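Local coordinates for protein ethanolamine kinase Pv091845 (PDB 2QG7) that probably phosphorylates ethanolamine, the first step in making phosphatidylethanolamine, at residues F235-N238 / T239-K242; I276-V279 / E280-K284. All coordinates share one frame; numbering follows the deposited sequence.

Overall arrangement
Contact 1 is the first turns of helix 236-251, and contact 2 the last turns of helix 269-284. Their centres lie 12 Å apart, and the two helices pack against each other through the two tryptophans of contact 1. Trp241 NE1 is 2.9 Å from Glu280 OE1, a probable hydrogen bond. The ring of Trp237 lies on contact 2, with CZ3 at 3.5 Å from Glu280 CA and CH2 at 3.5 Å from Cys283 CB. Lys284 adds a cation-pi contact to the same ring. Helix 413-430 also touches both contacts, so the three helices form one packed group within the kinase fold.

Contact 1: F235-N238 / T239-K242; sequences FLWN and TIWK
Leu236 and Ile240 lie side by side on the buried face of the helix, with Leu236 CD1 at 3.7 Å from Ile240 CD1. The same Ile240 methyl meets the benzo ring of Trp237 obliquely, at 3.9 Å from CE3. Ile240 CG1 lies anti to the carbonyl carbon (chi1 -60°). That places it over the preceding turn, 3.3 Å from Leu236 O. Leu236 CG sits 4.1 Å above the centre of the Trp237 ring, on the same side as the Ile240 methyl. Helix 413-430 closes over this face through Cys416. Trp237 NE1 bonds to Glu359 OE2, at the end of strand 356-359, which Leu236 also touches. Trp241 belongs to this packed part too. Its CD1 edge comes to 2.9 Å from Trp237 O, near the indole plane, and its backbone N bonds to the same oxygen. Its NE1 reaches Glu280 on helix 269-284.

Phe235 precedes the helix, and Phe235 O accepts Thr239 OG1 at 2.7 Å. A threonine hydroxyl bonded to the carbonyl oxygen four residues back is common in helices. Here it lies in the first turn of helix 236-251, in a family of the protein kinase clan. Thr239 OG1 is turned back beside its own backbone N (chi1 -59°), and that N gives the same oxygen only a weak bond. The Ile240 N to Leu236 O bond is much straighter, at 168°.

The other side is looser. Asn238 and Lys242 are partly exposed, and they meet mainly through the backbone, by a weak bond from Lys242 N to Asn238 O. Lys242 then leads away to the carbonyl oxygen of Glu147.

Contact 2: I276-V279 / E280-K284; sequences IVEV and ESLCK
Ile276 meets Glu280 one turn on, where Glu280 N bonds to Ile276 O at 2.8 Å. The side chain of Ile276 leads away from this turn, to Trp241, Phe244 and Ile419 on two other helices. Glu280 is extended, with CG anti to the backbone N (chi1 -165°), and its two oxygens have different partners. OE1 accepts the indole N-H of Trp241. OE2 uses its anti lone pair to take Lys284 NZ at 3.0 Å in a salt bridge. These two bonds probably limit rotation of the carboxylate.

Across this turn Val277 acts through its backbone: Ser281 N bonds to Val277 O at 3.1 Å. The side chain of Val277 touches Trp241.

Glu278 and Leu282 run alongside each other. Glu278 CG is 4.1 Å from Leu282 CD1, and the same methyl lies 3.4 Å from Glu278 O. Leu282 CG is held beside its own backbone N (chi1 -80°), which brings the branch back over the previous turn. Phe257 of the second subunit packs on both side chains.

Val279 is buried. Its CG1 methyl meets Cys283 SG at 3.9 Å, and its carbonyl oxygen receives Cys283 N at 2.8 Å. Ile415 and Cys416 lie against Val279, and Phe413 against Cys283.

One flank of this helix packs on helices 236-251 and 413-430, and another meets the second subunit. At its C-terminal end, Glu280 and Lys284 form the i to i+4 glutamate-lysine salt bridge familiar from alpha helices.

Contact 1: F235-N238 / T239-K242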
loop_
_atom_site.group_PDB
_atom_site.type_symbol
_atom_site.label_atom_id
_atom_site.label_comp_id
_atom_site.label_asym_id
_atom_site.label_seq_id
_atom_site.Cartn_x
_atom_site.Cartn_y
_atom_site.Cartn_z
ATOM N N PHE D 235 -26.945 12.150 -4.906
ATOM C CA PHE D 235 -26.162 12.884 -3.915
ATOM C C PHE D 235 -24.655 12.615 -4.095
ATOM O O PHE D 235 -23.832 13.173 -3.362
ATOM C CB PHE D 235 -26.597 12.462 -2.517
ATOM C CG PHE D 235 -27.747 13.255 -1.962
ATOM C CD1 PHE D 235 -27.663 13.826 -0.704
ATOM C CD2 PHE D 235 -28.919 13.421 -2.677
ATOM C CE1 PHE D 235 -28.741 14.547 -0.174
ATOM C CE2 PHE D 235 -29.977 14.159 -2.154
ATOM C CZ PHE D 235 -29.884 14.711 -0.913
ATOM N N LEU D 236 -24.319 11.775 -5.071
ATOM C CA LEU D 236 -22.986 11.254 -5.263
ATOM C C LEU D 236 -21.985 12.294 -5.743
ATOM O O LEU D 236 -20.893 12.429 -5.172
ATOM C CB LEU D 236 -23.037 10.050 -6.223
ATOM C CG LEU D 236 -21.807 9.333 -6.758
ATOM C CD1 LEU D 236 -20.818 8.883 -5.635
ATOM C CD2 LEU D 236 -22.286 8.149 -7.574
ATOM N N TRP D 237 -22.364 13.023 -6.787
ATOM C CA TRP D 237 -21.470 13.982 -7.430
ATOM C C TRP D 237 -21.314 15.244 -6.614
ATOM O O TRP D 237 -20.278 15.873 -6.645
ATOM C CB TRP D 237 -21.962 14.294 -8.839
ATOM C CG TRP D 237 -22.365 13.072 -9.528
ATOM C CD1 TRP D 237 -23.636 12.675 -9.802
ATOM C CD2 TRP D 237 -21.502 12.021 -9.995
ATOM N NE1 TRP D 237 -23.628 11.461 -10.438
ATOM C CE2 TRP D 237 -22.334 11.028 -10.560
ATOM C CE3 TRP D 237 -20.111 11.824 -9.987
ATOM C CZ2 TRP D 237 -21.829 9.862 -11.122
ATOM C CZ3 TRP D 237 -19.614 10.682 -10.552
ATOM C CH2 TRP D 237 -20.468 9.710 -11.113
ATOM N N ASN D 238 -22.362 15.614 -5.895
ATOM C CA ASN D 238 -22.286 16.669 -4.906
ATOM C C ASN D 238 -21.271 16.337 -3.817
ATOM O O ASN D 238 -20.610 17.230 -3.306
ATOM C CB ASN D 238 -23.669 16.854 -4.262
ATOM C CG ASN D 238 -23.712 18.022 -3.272
ATOM O OD1 ASN D 238 -23.807 19.198 -3.675
ATOM N ND2 ASN D 238 -23.659 17.696 -1.968
ATOM N N THR D 239 -21.178 15.056 -3.452
ATOM C CA THR D 239 -20.303 14.580 -2.376
ATOM C C THR D 239 -18.860 14.484 -2.870
ATOM O O THR D 239 -17.949 14.959 -2.191
ATOM C CB THR D 239 -20.762 13.217 -1.816
ATOM O OG1 THR D 239 -22.094 13.347 -1.329
ATOM C CG2 THR D 239 -19.905 12.766 -0.667
ATOM N N ILE D 240 -18.670 13.894 -4.053
ATOM C CA ILE D 240 -17.344 13.816 -4.675
ATOM C C ILE D 240 -16.727 15.198 -4.902
ATOM O O ILE D 240 -15.569 15.416 -4.577
ATOM C CB ILE D 240 -17.347 12.984 -5.992
ATOM C CG1 ILE D 240 -17.794 11.559 -5.712
ATOM C CG2 ILE D 240 -15.950 12.958 -6.623
ATOM C CD1 ILE D 240 -17.842 10.703 -6.958
ATOM N N TRP D 241 -17.499 16.122 -5.461
ATOM C CA TRP D 241 -17.043 17.515 -5.628
ATOM C C TRP D 241 -16.824 18.236 -4.319
ATOM O O TRP D 241 -15.963 19.109 -4.242
ATOM C CB TRP D 241 -17.985 18.337 -6.528
ATOM C CG TRP D 241 -17.875 17.951 -7.982
ATOM C CD1 TRP D 241 -18.820 17.320 -8.736
ATOM C CD2 TRP D 241 -16.752 18.160 -8.844
ATOM N NE1 TRP D 241 -18.361 17.120 -10.016
ATOM C CE2 TRP D 241 -17.089 17.616 -10.109
ATOM C CE3 TRP D 241 -15.481 18.729 -8.671
ATOM C CZ2 TRP D 241 -16.197 17.646 -11.212
ATOM C CZ3 TRP D 241 -14.601 18.751 -9.766
ATOM C CH2 TRP D 241 -14.964 18.216 -11.016
ATOM N N LYS D 242 -17.580 17.873 -3.280
ATOM C CA LYS D 242 -17.382 18.489 -1.972
ATOM C C LYS D 242 -15.993 18.112 -1.446
ATOM O O LYS D 242 -15.278 18.946 -0.922
ATOM C CB LYS D 242 -18.469 18.012 -1.021
ATOM C CG LYS D 242 -18.529 18.675 0.392
ATOM C CD LYS D 242 -19.094 17.566 1.421
ATOM C CE LYS D 242 -19.201 18.183 2.872
ATOM N NZ LYS D 242 -19.780 17.182 3.880
#

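Contact 2: I276-V279 / E280-K284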
loop_
_atom_site.group_PDB
_atom_site.type_symbol
_atom_site.label_atom_id
_atom_site.label_comp_id
_atom_site.label_asym_id
_atom_site.label_seq_id
_atom_site.Cartn_x
_atom_site.Cartn_y
_atom_site.Cartn_z
ATOM N N ILE D 276 -12.568 13.478 -12.671
ATOM C CA ILE D 276 -13.886 13.411 -12.030
ATOM C C ILE D 276 -15.021 13.771 -13.012
ATOM O O ILE D 276 -16.067 13.096 -13.045
ATOM C CB ILE D 276 -13.963 14.285 -10.772
ATOM C CG1 ILE D 276 -12.957 13.801 -9.726
ATOM C CG2 ILE D 276 -15.402 14.290 -10.224
ATOM C CD1 ILE D 276 -12.786 14.747 -8.586
ATOM N N VAL D 277 -14.793 14.820 -13.803
ATOM C CA VAL D 277 -15.652 15.182 -14.920
ATOM C C VAL D 277 -15.793 14.006 -15.902
ATOM O O VAL D 277 -16.902 13.674 -16.321
ATOM C CB VAL D 277 -15.134 16.467 -15.644
ATOM C CG1 VAL D 277 -15.842 16.665 -16.959
ATOM C CG2 VAL D 277 -15.330 17.682 -14.791
ATOM N N GLU D 278 -14.685 13.373 -16.256
ATOM C CA GLU D 278 -14.723 12.198 -17.134
ATOM C C GLU D 278 -15.498 10.993 -16.558
ATOM O O GLU D 278 -16.177 10.270 -17.304
ATOM C CB GLU D 278 -13.297 11.751 -17.469
ATOM C CG GLU D 278 -13.208 10.751 -18.599
ATOM C CD GLU D 278 -11.773 10.375 -18.980
ATOM O OE1 GLU D 278 -10.841 10.584 -18.162
ATOM O OE2 GLU D 278 -11.568 9.831 -20.102
ATOM N N VAL D 279 -15.349 10.752 -15.248
ATOM C CA VAL D 279 -16.001 9.626 -14.593
ATOM C C VAL D 279 -17.499 9.903 -14.450
ATOM O O VAL D 279 -18.309 9.044 -14.826
ATOM C CB VAL D 279 -15.311 9.225 -13.237
ATOM C CG1 VAL D 279 -16.096 8.181 -12.525
ATOM C CG2 VAL D 279 -13.950 8.632 -13.523
ATOM N N GLU D 280 -17.828 11.115 -13.972
ATOM C CA GLU D 280 -19.207 11.616 -13.881
ATOM C C GLU D 280 -19.987 11.438 -15.157
ATOM O O GLU D 280 -21.108 10.924 -15.128
ATOM C CB GLU D 280 -19.237 13.090 -13.502
ATOM C CG GLU D 280 -20.581 13.572 -13.045
ATOM C CD GLU D 280 -20.503 14.929 -12.377
ATOM O OE1 GLU D 280 -19.367 15.388 -12.115
ATOM O OE2 GLU D 280 -21.565 15.561 -12.127
ATOM N N SER D 281 -19.386 11.868 -16.270
ATOM C CA SER D 281 -19.942 11.661 -17.597
ATOM C C SER D 281 -20.092 10.188 -17.992
ATOM O O SER D 281 -21.120 9.770 -18.554
ATOM C CB SER D 281 -19.092 12.406 -18.619
ATOM O OG SER D 281 -19.630 12.253 -19.922
ATOM N N LEU D 282 -19.094 9.372 -17.695
ATOM C CA LEU D 282 -19.198 7.978 -18.117
ATOM C C LEU D 282 -20.219 7.181 -17.290
ATOM O O LEU D 282 -20.765 6.185 -17.755
ATOM C CB LEU D 282 -17.836 7.305 -18.081
ATOM C CG LEU D 282 -16.903 7.564 -19.243
ATOM C CD1 LEU D 282 -15.490 7.322 -18.789
ATOM C CD2 LEU D 282 -17.220 6.624 -20.368
ATOM N N CYS D 283 -20.430 7.623 -16.053
ATOM C CA CYS D 283 -21.310 6.967 -15.110
ATOM C C CYS D 283 -22.758 7.387 -15.385
ATOM O O CYS D 283 -23.690 6.555 -15.325
ATOM C CB CYS D 283 -20.877 7.279 -13.658
ATOM S SG CYS D 283 -19.430 6.296 -13.069
ATOM N N LYS D 284 -22.935 8.676 -15.680
ATOM C CA LYS D 284 -24.235 9.232 -16.011
ATOM C C LYS D 284 -24.800 8.707 -17.346
ATOM O O LYS D 284 -26.006 8.687 -17.549
ATOM C CB LYS D 284 -24.188 10.755 -15.972
ATOM C CG LYS D 284 -24.177 11.316 -14.562
ATOM C CD LYS D 284 -24.252 12.832 -14.607
ATOM C CE LYS D 284 -24.399 13.436 -13.230
ATOM N NZ LYS D 284 -24.230 14.918 -13.280
#